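ATP-dependent helicase FUN30 (Saccharomyces cerevisiae S288c, PDB 5GN1) uses ATP hydrolysis to remodel nucleosomes in DNA repair and heterochromatin organization, here represented by the C-terminal part of its ATPase domain. Local coordinates at residues 104-109 / 115-120; 163-168 / 173-178; 184-189 / 307-312; 192-197 / 225-230; 276-281 / 286-291. One frame throughout, in Å; residues are numbered along the deposited sequence.

Contact 1: 104-109 / 115-120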
# COMPACT_ATOMS: atom_id res chain seq x y z
N ILE A 104 -14.44 1.63 0.22
CA ILE A 104 -13.70 0.50 0.77
C ILE A 104 -12.22 0.61 0.42
O ILE A 104 -11.34 0.29 1.24
CB ILE A 104 -14.30 -0.83 0.27
CG1 ILE A 104 -15.72 -1.06 0.84
CG2 ILE A 104 -13.38 -2.01 0.57
CD1 ILE A 104 -15.84 -0.84 2.30
N MET A 105 -11.91 1.05 -0.80
CA MET A 105 -10.52 1.20 -1.19
C MET A 105 -9.82 2.26 -0.35
O MET A 105 -8.69 2.06 0.10
CB MET A 105 -10.42 1.56 -2.67
CG MET A 105 -9.01 1.88 -3.09
SD MET A 105 -8.01 0.37 -3.03
CE MET A 105 -8.28 -0.18 -4.72
N ALA A 106 -10.50 3.39 -0.12
CA ALA A 106 -9.92 4.45 0.70
C ALA A 106 -9.70 3.99 2.14
O ALA A 106 -8.69 4.34 2.76
CB ALA A 106 -10.83 5.68 0.66
N LEU A 107 -10.64 3.21 2.70
CA LEU A 107 -10.44 2.70 4.06
C LEU A 107 -9.24 1.76 4.11
O LEU A 107 -8.47 1.78 5.08
CB LEU A 107 -11.69 1.97 4.57
CG LEU A 107 -12.98 2.79 4.75
CD1 LEU A 107 -14.14 1.88 5.07
CD2 LEU A 107 -12.82 3.86 5.82
N ARG A 108 -9.08 0.92 3.09
CA ARG A 108 -7.92 0.02 3.04
C ARG A 108 -6.62 0.82 3.04
O ARG A 108 -5.70 0.52 3.81
CB ARG A 108 -8.02 -0.89 1.82
CG ARG A 108 -9.19 -1.87 1.92
CD ARG A 108 -9.32 -2.76 0.68
NE ARG A 108 -8.11 -3.52 0.41
CZ ARG A 108 -7.88 -4.18 -0.72
NH1 ARG A 108 -8.79 -4.18 -1.68
NH2 ARG A 108 -6.73 -4.83 -0.90
N LYS A 109 -6.53 1.85 2.19
CA LYS A 109 -5.33 2.67 2.13
C LYS A 109 -5.06 3.41 3.43
O LYS A 109 -3.91 3.55 3.86
CB LYS A 109 -5.44 3.66 0.96
CG LYS A 109 -5.37 2.98 -0.38
CD LYS A 109 -5.69 3.97 -1.51
CE LYS A 109 -5.33 3.37 -2.86
NZ LYS A 109 -5.71 4.31 -3.95
N LEU A 115 0.51 8.63 3.62
CA LEU A 115 1.01 9.23 2.38
C LEU A 115 0.36 8.64 1.14
O LEU A 115 0.77 8.99 0.04
CB LEU A 115 2.53 9.07 2.28
CG LEU A 115 3.33 9.77 3.39
CD1 LEU A 115 4.84 9.66 3.11
CD2 LEU A 115 2.90 11.23 3.55
N LEU A 116 -0.61 7.74 1.30
CA LEU A 116 -1.47 7.30 0.22
C LEU A 116 -2.61 8.27 -0.03
O LEU A 116 -3.51 7.97 -0.82
CB LEU A 116 -2.04 5.91 0.52
CG LEU A 116 -1.02 4.78 0.68
CD1 LEU A 116 -1.71 3.52 1.22
CD2 LEU A 116 -0.30 4.52 -0.66
N PHE A 117 -2.58 9.42 0.64
CA PHE A 117 -3.61 10.45 0.55
C PHE A 117 -2.92 11.79 0.40
O PHE A 117 -1.75 11.95 0.73
CB PHE A 117 -4.50 10.48 1.81
CG PHE A 117 -5.30 9.23 2.02
CD1 PHE A 117 -4.71 8.12 2.61
CD2 PHE A 117 -6.63 9.17 1.64
CE1 PHE A 117 -5.43 6.96 2.80
CE2 PHE A 117 -7.36 8.00 1.84
CZ PHE A 117 -6.76 6.90 2.42
N ARG A 118 -3.67 12.77 -0.10
CA ARG A 118 -3.18 14.13 -0.19
C ARG A 118 -3.78 14.90 0.99
O ARG A 118 -4.98 15.18 1.01
CB ARG A 118 -3.58 14.80 -1.50
CG ARG A 118 -3.02 16.22 -1.67
CD ARG A 118 -3.25 16.79 -3.09
NE ARG A 118 -4.66 17.08 -3.37
CZ ARG A 118 -5.28 18.21 -3.04
NH1 ARG A 118 -4.62 19.18 -2.40
NH2 ARG A 118 -6.56 18.38 -3.35
N ASN A 119 -2.95 15.17 2.00
CA ASN A 119 -3.19 16.13 3.08
C ASN A 119 -2.09 17.11 3.42
O ASN A 119 -2.36 18.26 3.78
CB ASN A 119 -3.35 15.28 4.35
CG ASN A 119 -4.62 14.48 4.37
OD1 ASN A 119 -5.72 15.01 4.59
ND2 ASN A 119 -4.49 13.19 4.14
N ILE A 120 -0.83 16.69 3.24
CA ILE A 120 0.28 17.59 3.50
C ILE A 120 0.31 18.59 2.36
O ILE A 120 0.42 19.81 2.57
CB ILE A 120 1.60 16.80 3.60
CG1 ILE A 120 1.55 15.90 4.85
CG2 ILE A 120 2.80 17.73 3.63
CD1 ILE A 120 2.71 14.92 4.93
O HOH W 1 -3.75 6.06 -3.33

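Contact 2: 163-168 / 173-178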
# COMPACT_ATOMS: atom_id res chain seq x y z
N LEU A 163 7.22 13.72 -7.37
CA LEU A 163 7.25 14.77 -8.39
C LEU A 163 8.28 15.85 -8.05
O LEU A 163 8.96 16.38 -8.93
CB LEU A 163 5.87 15.39 -8.56
CG LEU A 163 5.72 16.46 -9.65
CD1 LEU A 163 5.90 15.87 -11.03
CD2 LEU A 163 4.39 17.19 -9.52
N CYS A 164 8.38 16.21 -6.76
CA CYS A 164 9.37 17.19 -6.35
C CYS A 164 10.78 16.63 -6.43
O CYS A 164 11.74 17.37 -6.68
CB CYS A 164 9.08 17.70 -4.93
SG CYS A 164 7.47 18.41 -4.67
N CYS A 165 10.94 15.32 -6.25
CA CYS A 165 12.26 14.71 -6.36
C CYS A 165 12.69 14.49 -7.81
O CYS A 165 13.87 14.18 -8.04
CB CYS A 165 12.31 13.37 -5.62
SG CYS A 165 12.23 13.51 -3.81
N ASN A 166 11.77 14.63 -8.77
CA ASN A 166 12.09 14.48 -10.19
C ASN A 166 12.25 15.81 -10.91
O ASN A 166 12.87 15.85 -11.98
CB ASN A 166 11.01 13.65 -10.89
CG ASN A 166 11.45 13.16 -12.27
OD1 ASN A 166 12.06 12.10 -12.40
ND2 ASN A 166 11.13 13.94 -13.30
N PHE A 167 11.71 16.90 -10.36
CA PHE A 167 11.90 18.25 -10.89
C PHE A 167 12.49 19.15 -9.80
O PHE A 167 11.87 20.13 -9.38
CB PHE A 167 10.58 18.82 -11.40
CG PHE A 167 10.01 18.09 -12.60
CD1 PHE A 167 9.56 16.78 -12.51
CD2 PHE A 167 9.88 18.75 -13.82
CE1 PHE A 167 9.02 16.14 -13.62
CE2 PHE A 167 9.34 18.11 -14.93
CZ PHE A 167 8.91 16.80 -14.82
N PRO A 168 13.70 18.83 -9.31
CA PRO A 168 14.20 19.53 -8.11
C PRO A 168 14.30 21.04 -8.28
O PRO A 168 13.83 21.79 -7.41
CB PRO A 168 15.59 18.90 -7.89
CG PRO A 168 15.53 17.59 -8.59
CD PRO A 168 14.66 17.82 -9.79
N LYS A 173 12.11 22.44 -2.84
CA LYS A 173 11.76 23.04 -1.56
C LYS A 173 10.45 22.50 -1.02
O LYS A 173 10.16 22.68 0.17
CB LYS A 173 11.69 24.58 -1.69
CG LYS A 173 10.38 25.17 -2.19
CD LYS A 173 10.34 26.67 -1.85
CE LYS A 173 9.76 27.53 -2.95
NZ LYS A 173 9.26 28.84 -2.45
N TYR A 174 9.65 21.83 -1.85
CA TYR A 174 8.41 21.21 -1.41
C TYR A 174 8.56 19.73 -1.08
O TYR A 174 7.61 19.13 -0.57
CB TYR A 174 7.33 21.39 -2.48
CG TYR A 174 7.03 22.84 -2.79
CD1 TYR A 174 6.15 23.57 -2.00
CD2 TYR A 174 7.63 23.47 -3.88
CE1 TYR A 174 5.88 24.90 -2.28
CE2 TYR A 174 7.36 24.80 -4.16
CZ TYR A 174 6.49 25.51 -3.36
OH TYR A 174 6.22 26.83 -3.64
N GLN A 175 9.73 19.13 -1.34
CA GLN A 175 9.97 17.74 -0.98
C GLN A 175 9.71 17.49 0.50
O GLN A 175 9.91 18.36 1.35
CB GLN A 175 11.41 17.34 -1.28
CG GLN A 175 11.82 17.36 -2.72
CD GLN A 175 13.24 16.86 -2.90
OE1 GLN A 175 13.90 16.46 -1.93
NE2 GLN A 175 13.70 16.85 -4.14
N LEU A 176 9.28 16.28 0.81
CA LEU A 176 9.22 15.85 2.21
C LEU A 176 10.64 15.58 2.71
O LEU A 176 11.44 14.94 2.03
CB LEU A 176 8.35 14.61 2.34
CG LEU A 176 6.93 14.73 1.79
CD1 LEU A 176 6.20 13.39 1.91
CD2 LEU A 176 6.15 15.84 2.49
N HIS A 177 10.95 16.07 3.92
CA HIS A 177 12.28 15.84 4.48
C HIS A 177 12.24 15.71 5.99
O HIS A 177 13.22 16.02 6.67
CB HIS A 177 13.26 16.94 4.05
CG HIS A 177 12.86 18.31 4.49
ND1 HIS A 177 12.11 19.16 3.71
CD2 HIS A 177 13.10 18.98 5.65
CE1 HIS A 177 11.90 20.30 4.36
NE2 HIS A 177 12.49 20.21 5.54
N ASN A 178 11.12 15.24 6.53
CA ASN A 178 10.99 15.04 7.96
C ASN A 178 10.54 13.61 8.27
O ASN A 178 9.78 13.38 9.20
CB ASN A 178 10.01 16.05 8.56
CG ASN A 178 10.41 16.46 9.94
OD1 ASN A 178 11.18 17.40 10.11
ND2 ASN A 178 9.89 15.76 10.95
O HOH W 2 13.71 23.99 -5.15

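Contact 3: 184-189 / 307-312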
# COMPACT_ATOMS: atom_id res chain seq x y z
N SER A 184 3.47 5.77 10.26
CA SER A 184 2.32 4.90 10.06
C SER A 184 2.41 3.79 11.10
O SER A 184 3.51 3.35 11.44
CB SER A 184 2.30 4.30 8.65
OG SER A 184 1.48 3.16 8.59
N GLY A 185 1.25 3.34 11.58
CA GLY A 185 1.25 2.23 12.53
C GLY A 185 1.76 0.94 11.94
O GLY A 185 2.35 0.11 12.64
N LYS A 186 1.56 0.73 10.64
CA LYS A 186 2.12 -0.48 10.04
C LYS A 186 3.63 -0.38 9.89
O LYS A 186 4.31 -1.42 9.91
CB LYS A 186 1.47 -0.76 8.69
CG LYS A 186 0.09 -1.33 8.80
CD LYS A 186 -0.12 -2.46 7.81
CE LYS A 186 -1.52 -2.98 7.96
NZ LYS A 186 -1.93 -3.94 6.91
N ILE A 187 4.18 0.83 9.75
CA ILE A 187 5.63 0.95 9.67
C ILE A 187 6.24 0.74 11.04
O ILE A 187 7.28 0.08 11.17
CB ILE A 187 6.04 2.31 9.06
CG1 ILE A 187 5.43 2.47 7.66
CG2 ILE A 187 7.57 2.44 9.00
CD1 ILE A 187 5.76 1.35 6.67
N ASP A 188 5.60 1.26 12.09
CA ASP A 188 6.03 0.97 13.46
C ASP A 188 6.14 -0.53 13.69
O ASP A 188 7.16 -1.03 14.19
CB ASP A 188 5.06 1.60 14.47
CG ASP A 188 5.18 3.12 14.55
OD1 ASP A 188 6.27 3.65 14.25
OD2 ASP A 188 4.19 3.77 14.93
N ALA A 189 5.09 -1.26 13.32
CA ALA A 189 5.12 -2.71 13.46
C ALA A 189 6.20 -3.34 12.59
O ALA A 189 6.91 -4.25 13.02
CB ALA A 189 3.75 -3.30 13.13
N THR A 307 4.13 -13.55 8.54
CA THR A 307 3.41 -12.62 9.41
C THR A 307 2.58 -11.66 8.56
O THR A 307 3.12 -11.00 7.67
CB THR A 307 4.39 -11.85 10.31
OG1 THR A 307 5.12 -12.79 11.12
CG2 THR A 307 3.64 -10.86 11.23
N THR A 308 1.28 -11.59 8.84
CA THR A 308 0.39 -10.65 8.18
C THR A 308 0.11 -9.48 9.11
O THR A 308 -0.27 -9.69 10.27
CB THR A 308 -0.92 -11.33 7.77
OG1 THR A 308 -0.63 -12.40 6.88
CG2 THR A 308 -1.85 -10.33 7.07
N LEU A 309 0.36 -8.27 8.62
CA LEU A 309 0.12 -7.05 9.38
C LEU A 309 -1.34 -6.67 9.26
O LEU A 309 -1.86 -6.56 8.14
CB LEU A 309 0.99 -5.91 8.86
CG LEU A 309 2.49 -6.16 8.84
CD1 LEU A 309 3.25 -4.88 8.47
CD2 LEU A 309 2.92 -6.67 10.20
N ILE A 310 -2.00 -6.44 10.39
CA ILE A 310 -3.43 -6.15 10.42
C ILE A 310 -3.66 -4.97 11.34
O ILE A 310 -3.34 -5.04 12.54
CB ILE A 310 -4.26 -7.35 10.88
CG1 ILE A 310 -4.15 -8.48 9.86
CG2 ILE A 310 -5.73 -6.94 11.10
CD1 ILE A 310 -5.18 -9.59 10.03
N THR A 311 -4.20 -3.88 10.79
CA THR A 311 -4.54 -2.72 11.61
C THR A 311 -5.83 -2.99 12.37
O THR A 311 -6.86 -3.34 11.78
CB THR A 311 -4.67 -1.47 10.74
OG1 THR A 311 -3.37 -1.12 10.23
CG2 THR A 311 -5.21 -0.32 11.58
N LYS A 312 -5.76 -2.85 13.70
CA LYS A 312 -6.91 -3.07 14.56
C LYS A 312 -7.90 -1.92 14.42
O LYS A 312 -7.51 -0.77 14.16
CB LYS A 312 -6.47 -3.17 16.02
CG LYS A 312 -6.56 -4.56 16.64
CD LYS A 312 -5.97 -4.55 18.05
CE LYS A 312 -6.58 -5.63 18.93
NZ LYS A 312 -6.21 -5.42 20.37

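Contact 4: 192-197 / 225-230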
# COMPACT_ATOMS: atom_id res chain seq x y z
N LYS A 192 9.80 -3.04 14.00
CA LYS A 192 10.05 -3.99 15.09
C LYS A 192 10.31 -5.39 14.54
O LYS A 192 11.30 -6.04 14.91
CB LYS A 192 8.86 -3.98 16.05
CG LYS A 192 8.95 -4.99 17.16
CD LYS A 192 7.81 -4.85 18.16
CE LYS A 192 7.89 -5.94 19.23
NZ LYS A 192 6.82 -5.77 20.25
N LEU A 193 9.45 -5.85 13.63
CA LEU A 193 9.62 -7.19 13.08
C LEU A 193 10.91 -7.32 12.27
O LEU A 193 11.61 -8.34 12.36
CB LEU A 193 8.42 -7.55 12.22
CG LEU A 193 8.36 -9.01 11.78
CD1 LEU A 193 8.53 -9.96 12.97
CD2 LEU A 193 7.08 -9.30 11.03
N LEU A 194 11.26 -6.29 11.48
CA LEU A 194 12.49 -6.35 10.69
C LEU A 194 13.73 -6.41 11.58
O LEU A 194 14.70 -7.11 11.26
CB LEU A 194 12.56 -5.15 9.74
CG LEU A 194 11.56 -5.15 8.58
CD1 LEU A 194 11.78 -3.94 7.71
CD2 LEU A 194 11.65 -6.44 7.76
N LYS A 195 13.73 -5.68 12.70
CA LYS A 195 14.86 -5.74 13.61
C LYS A 195 15.06 -7.15 14.17
O LYS A 195 16.18 -7.65 14.23
CB LYS A 195 14.70 -4.72 14.74
CG LYS A 195 15.99 -4.58 15.55
CD LYS A 195 15.80 -3.97 16.92
CE LYS A 195 16.97 -4.34 17.84
NZ LYS A 195 17.03 -5.81 18.14
N THR A 196 13.97 -7.81 14.56
CA THR A 196 14.07 -9.19 15.01
C THR A 196 14.66 -10.09 13.92
O THR A 196 15.60 -10.84 14.18
CB THR A 196 12.69 -9.70 15.42
OG1 THR A 196 12.22 -8.94 16.54
CG2 THR A 196 12.78 -11.16 15.81
N ILE A 197 14.12 -10.01 12.70
CA ILE A 197 14.53 -10.93 11.63
C ILE A 197 15.97 -10.67 11.23
O ILE A 197 16.77 -11.60 11.06
CB ILE A 197 13.58 -10.77 10.42
CG1 ILE A 197 12.18 -11.27 10.74
CG2 ILE A 197 14.16 -11.47 9.17
CD1 ILE A 197 11.17 -10.89 9.66
N LEU A 225 15.95 3.05 7.37
CA LEU A 225 16.31 2.04 8.36
C LEU A 225 17.65 1.38 8.06
O LEU A 225 18.07 0.49 8.81
CB LEU A 225 15.21 0.96 8.45
CG LEU A 225 13.84 1.36 9.04
CD1 LEU A 225 12.81 0.24 8.85
CD2 LEU A 225 13.94 1.74 10.54
N ASP A 226 18.29 1.78 6.96
CA ASP A 226 19.62 1.31 6.57
C ASP A 226 19.62 -0.18 6.24
O ASP A 226 20.63 -0.87 6.45
CB ASP A 226 20.66 1.63 7.66
CG ASP A 226 22.08 1.61 7.13
OD1 ASP A 226 22.27 1.93 5.94
OD2 ASP A 226 23.00 1.28 7.92
N TYR A 227 18.52 -0.69 5.70
CA TYR A 227 18.45 -2.06 5.19
C TYR A 227 18.51 -2.04 3.67
O TYR A 227 17.65 -1.43 3.03
CB TYR A 227 17.16 -2.76 5.63
CG TYR A 227 16.95 -2.95 7.12
CD1 TYR A 227 17.96 -3.41 7.95
CD2 TYR A 227 15.71 -2.69 7.69
CE1 TYR A 227 17.74 -3.60 9.32
CE2 TYR A 227 15.48 -2.88 9.03
CZ TYR A 227 16.49 -3.33 9.85
OH TYR A 227 16.22 -3.49 11.20
N LYS A 228 19.50 -2.72 3.10
CA LYS A 228 19.51 -2.93 1.65
C LYS A 228 18.33 -3.80 1.22
O LYS A 228 17.89 -4.70 1.94
CB LYS A 228 20.82 -3.57 1.18
CG LYS A 228 22.08 -2.76 1.44
CD LYS A 228 23.34 -3.58 1.06
CE LYS A 228 24.63 -2.97 1.62
NZ LYS A 228 25.84 -3.86 1.39
N PHE A 229 17.83 -3.54 0.01
CA PHE A 229 16.67 -4.28 -0.48
C PHE A 229 16.74 -4.37 -2.00
O PHE A 229 17.46 -3.62 -2.65
CB PHE A 229 15.36 -3.60 -0.04
CG PHE A 229 15.12 -2.26 -0.69
CD1 PHE A 229 15.65 -1.11 -0.14
CD2 PHE A 229 14.41 -2.17 -1.88
CE1 PHE A 229 15.48 0.12 -0.75
CE2 PHE A 229 14.22 -0.95 -2.51
CZ PHE A 229 14.76 0.20 -1.95
N LEU A 230 15.98 -5.32 -2.54
CA LEU A 230 15.69 -5.41 -3.97
C LEU A 230 14.18 -5.42 -4.14
O LEU A 230 13.42 -5.66 -3.19
CB LEU A 230 16.29 -6.67 -4.60
CG LEU A 230 17.81 -6.79 -4.50
CD1 LEU A 230 18.23 -8.27 -4.58
CD2 LEU A 230 18.50 -5.97 -5.60

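Contact 5: 276-281 / 286-291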
# COMPACT_ATOMS: atom_id res chain seq x y z
N VAL A 276 8.47 -14.17 5.77
CA VAL A 276 7.56 -13.53 4.83
C VAL A 276 6.68 -12.58 5.62
O VAL A 276 6.10 -12.97 6.64
CB VAL A 276 6.71 -14.56 4.05
CG1 VAL A 276 5.68 -13.82 3.19
CG2 VAL A 276 7.60 -15.44 3.17
N ILE A 277 6.60 -11.32 5.18
CA ILE A 277 5.73 -10.33 5.77
C ILE A 277 4.70 -9.95 4.72
O ILE A 277 5.07 -9.49 3.63
CB ILE A 277 6.51 -9.09 6.25
CG1 ILE A 277 7.55 -9.50 7.29
CG2 ILE A 277 5.55 -8.06 6.83
CD1 ILE A 277 8.38 -8.36 7.77
N ILE A 278 3.43 -10.15 5.05
CA ILE A 278 2.32 -9.75 4.19
C ILE A 278 1.93 -8.37 4.68
O ILE A 278 1.33 -8.23 5.76
CB ILE A 278 1.15 -10.74 4.28
CG1 ILE A 278 1.62 -12.16 3.98
CG2 ILE A 278 0.03 -10.35 3.31
CD1 ILE A 278 2.07 -12.34 2.57
N PHE A 279 2.32 -7.32 3.94
CA PHE A 279 2.09 -5.98 4.45
C PHE A 279 0.60 -5.66 4.47
O PHE A 279 0.13 -4.94 5.36
CB PHE A 279 2.86 -4.95 3.63
CG PHE A 279 2.94 -3.59 4.26
CD1 PHE A 279 3.94 -3.30 5.19
CD2 PHE A 279 2.04 -2.59 3.93
CE1 PHE A 279 4.02 -2.04 5.78
CE2 PHE A 279 2.12 -1.33 4.50
CZ PHE A 279 3.11 -1.05 5.43
N ASP A 280 -0.15 -6.23 3.53
CA ASP A 280 -1.59 -6.01 3.46
C ASP A 280 -2.19 -7.24 2.82
O ASP A 280 -1.67 -7.73 1.81
CB ASP A 280 -1.92 -4.73 2.67
CG ASP A 280 -1.18 -4.65 1.34
OD1 ASP A 280 -1.67 -5.24 0.35
OD2 ASP A 280 -0.09 -4.02 1.29
N GLN A 281 -3.24 -7.77 3.42
CA GLN A 281 -3.67 -9.08 2.97
C GLN A 281 -4.56 -8.96 1.73
O GLN A 281 -5.12 -7.90 1.43
CB GLN A 281 -4.40 -9.82 4.08
CG GLN A 281 -5.71 -9.20 4.47
CD GLN A 281 -6.23 -9.74 5.80
OE1 GLN A 281 -6.69 -8.97 6.65
NE2 GLN A 281 -6.15 -11.06 5.98
N HIS A 286 -5.67 -17.53 -1.33
CA HIS A 286 -4.78 -18.26 -2.22
C HIS A 286 -3.62 -17.40 -2.70
O HIS A 286 -2.51 -17.90 -2.90
CB HIS A 286 -5.59 -18.78 -3.41
CG HIS A 286 -4.77 -19.42 -4.48
ND1 HIS A 286 -4.27 -20.70 -4.37
CD2 HIS A 286 -4.37 -18.96 -5.69
CE1 HIS A 286 -3.59 -21.00 -5.46
NE2 HIS A 286 -3.63 -19.96 -6.28
N ASP A 287 -3.86 -16.09 -2.87
CA ASP A 287 -2.81 -15.18 -3.31
C ASP A 287 -1.71 -15.05 -2.26
O ASP A 287 -0.52 -15.06 -2.60
CB ASP A 287 -3.40 -13.81 -3.62
CG ASP A 287 -4.38 -13.84 -4.77
OD1 ASP A 287 -4.30 -14.78 -5.59
OD2 ASP A 287 -5.21 -12.91 -4.85
N ASP A 288 -2.08 -14.93 -0.99
CA ASP A 288 -1.08 -14.78 0.06
C ASP A 288 -0.37 -16.09 0.37
O ASP A 288 0.77 -16.08 0.84
CB ASP A 288 -1.70 -14.22 1.34
CG ASP A 288 -2.17 -12.78 1.18
OD1 ASP A 288 -1.71 -12.11 0.23
OD2 ASP A 288 -2.99 -12.32 2.01
N ARG A 289 -1.01 -17.21 0.04
CA ARG A 289 -0.39 -18.50 0.20
C ARG A 289 0.63 -18.66 -0.94
O ARG A 289 1.72 -19.08 -0.71
CB ARG A 289 -1.41 -19.63 0.23
CG ARG A 289 -2.16 -19.75 1.55
CD ARG A 289 -3.34 -20.72 1.57
NE ARG A 289 -4.29 -20.33 2.61
CZ ARG A 289 -5.42 -20.96 2.90
NH1 ARG A 289 -5.77 -22.05 2.25
NH2 ARG A 289 -6.21 -20.49 3.84
N GLN A 290 0.24 -18.29 -2.14
CA GLN A 290 1.15 -18.32 -3.28
C GLN A 290 2.38 -17.45 -3.04
O GLN A 290 3.49 -17.84 -3.39
CB GLN A 290 0.43 -17.87 -4.55
CG GLN A 290 -0.39 -18.96 -5.23
CD GLN A 290 0.50 -20.03 -5.84
OE1 GLN A 290 1.06 -20.88 -5.13
NE2 GLN A 290 0.65 -19.99 -7.15
N ALA A 291 2.18 -16.25 -2.48
CA ALA A 291 3.30 -15.39 -2.13
C ALA A 291 4.21 -16.06 -1.10
O ALA A 291 5.43 -16.12 -1.29
CB ALA A 291 2.76 -14.05 -1.60
O HOH W 3 -1.21 -9.49 -0.08

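Contact 1: 104-109 / 115-120
With its CG turned away from the carbonyl carbon (chi1 -64°) and its ring set nearly crosswise (chi2 81°), Phe117 sends its far edge onto Lys109 and Ala106, in the final turns of helix 100-110. Here the loop after the helix folds back on its last turns, through a short 3-10 turn that brings Leu116 and Phe117 against it before the chain moves off. The ring meets backbone edge-on, Ala106 O lying near the ring plane 3.2 Å from Phe117 CZ and Lys109 C 3.6 Å from Phe117 CE1. Leu116 crosses Lys109 at about a right angle, its CD1 3.7 Å from Lys109 CB. Helix 212-224 covers this side, where Gln213 meets both residues. Replacing Phe117 by an alanine would probably open a gap beside Ala106 and Lys109, leaving the helix carbonyls without their aromatic neighbour. The extended Lys109 chain leads away from the loop, yet a water bridges the segments, accepting from Lys109 NZ at 2.7 Å and donating to Leu116 O at 3.2 Å.

Contact 2: 163-168 / 173-178
Gln175 and Cys164 bury the most surface here, with Cys165 adding a smaller share. The extended glutamine chain reaches back over the end of helix 157-166, and Gln175 CG comes within 3.5 Å of Cys164 CB. Further out, Gln175 NE2 donates to Cys164 O at 3.3 Å; the N-H points almost straight at the oxygen (165°), and that oxygen lies close to the amide plane. At the acceptor the approach is less regular, since the donor stands above the carbonyl plane, 54° out of it. After helix 157-166 the chain runs through the short helix 168-171 and doubles back, so that a loop side chain binds a carbonyl in the last turns of the first helix. Cys165 SG packs beside the same amide, 3.6 Å from Gln175 CD. Cys164 SG instead turns to Tyr174 CB, 3.7 Å away, and both residues also meet Met129 of helix 123-133. Near the surface a water spans the turn, donating to Pro168 O and accepting from Lys173 N.

Contact 3: 184-189 / 307-312
Lys186 reaches from the first turn of helix 185-200 across to strand 304-311, and its CB is directed at the strand. CG passes Thr311 OG1 at 3.7 Å. The chain then bends at chi2 (-138°), which carries CD over Leu309 CB, 3.8 Å away, and lets the remainder run out straight. CE lies 3.5 Å from Thr311 OG1 and 3.6 Å from Leu309 O. At the tip NZ donates to Leu309 O at 2.9 Å, standing 61° out of the carbonyl plane. On this parallel sheet of the RecA-like lobe, the axes of segments 185-189 and 307-311 approach to 9.2 Å, their directions 145° apart, so the lysine spans a buried helix-sheet interface. Its ammonium is also held by a salt bridge to Glu316 and a hydrogen bond to Phe279 O, which together probably offset the cost of burying the charge. Thr311 OG1 has its own hydrogen bond with Ser111 O. Behind Lys186, the N-cap residue Ser184 accepts from Lys186 N through OG at 3.2 Å.

Contact 4: 192-197 / 225-230
Tyr227 OH ends against the backbone of helix 185-200, 3.6 Å from both Lys195 CA and Lys195 N; no hydrogen bond joins the two segments. Lys195 CB is 4.0 Å from the same oxygen, while the lysine tip leads away to a salt bridge with Asp200. Further back along the ring, Tyr227 CE2 approaches Leu194 CB at 3.8 Å, at an oblique angle. A first torsion that sets the branch beside its own backbone N (chi1 -70°) lets Leu194 meet the tyrosine and also reach the neighbouring leucine, Leu194 CD1 lying 4.5 Å from Leu225 CD1. The contact belongs to the RecA-like lobe: helix 185-200 is joined to the connection from helix 212-224 into strand 229-232, an outermost strand of the parallel sheet. That connection turns at Asp226, whose positive phi (65°) closes a Schellman motif. Losing the ring, as with a serine here, is likely to take away the surface that Leu194 CB and CD1 lean on and open a gap at the Lys195 backbone. Over the centre of the tyrosine ring sits Leu225 O, 3.9 Å above its plane, and Ile256 of the adjoining strand touches both Leu194 and Tyr227.

Contact 5: 276-281 / 286-291
Asp288 carries the close part of this contact, its carboxylate set against Ile278, the last residue of strand 275-278, and Gln281 in the loop beyond it. Asp288 OD2 comes 3.4 Å from Gln281 CA and 3.5 Å from Gln281 CB, and the methyl Ile278 CG2 rests 3.8 Å from the same oxygen. CG of Asp288 lies beside its own backbone N (chi1 -68°), which directs the carboxylate from the helix at the loop. OD2 also accepts from Ser282 N, so one oxygen both packs on carbon and takes a backbone N-H. The other oxygen marks the looser, hydrated side. Here no direct bond crosses; a water donates to Asp288 OD1 at 2.7 Å and to Asp280 O at 2.6 Å, linking loop and helix. The Asp280 carboxylate is turned elsewhere, to Ser209 OG and Leu210 N, and its OD1 stays 6.9 Å from Asp288 OD1. Ala291 CB stays 4.6 Å from Ile278 CD1, and Val276 keeps farther still from the helix; Phe208 touches both Val276 and Ala291. The contact lies in the beta-alpha-beta unit of strand 275-278, helix 285-292 and strand 304-311, with Ile278 also meeting Thr308 of that last strand.

Contacts 3, 4 and 5 share one parallel sheet, and contacts 3 and 4 also share helix 185-200. Contact 3 closes a long chain loop inside which contacts 4 and 5 are nested. Contacts 3 and 5, centres 14 Å apart, are joined directly: Thr307 O lies 2.8 Å from Ile278 N, a probable hydrogen bond between neighbouring strands. Ile277 CD1 links contact 5 to contact 4, 3.6 Å from Leu193 CD2. Contacts 1 and 2 lie in the helical part, touching where Ile120 CG2 meets Leu176 CD2 at 4.0 Å; contact 1 also reaches contact 5, Arg108 NH2 4.2 Å from Gln281 O. Contact 2 is most remote from contact 5, their centres about 32 Å apart on opposite sides of the chain's centre.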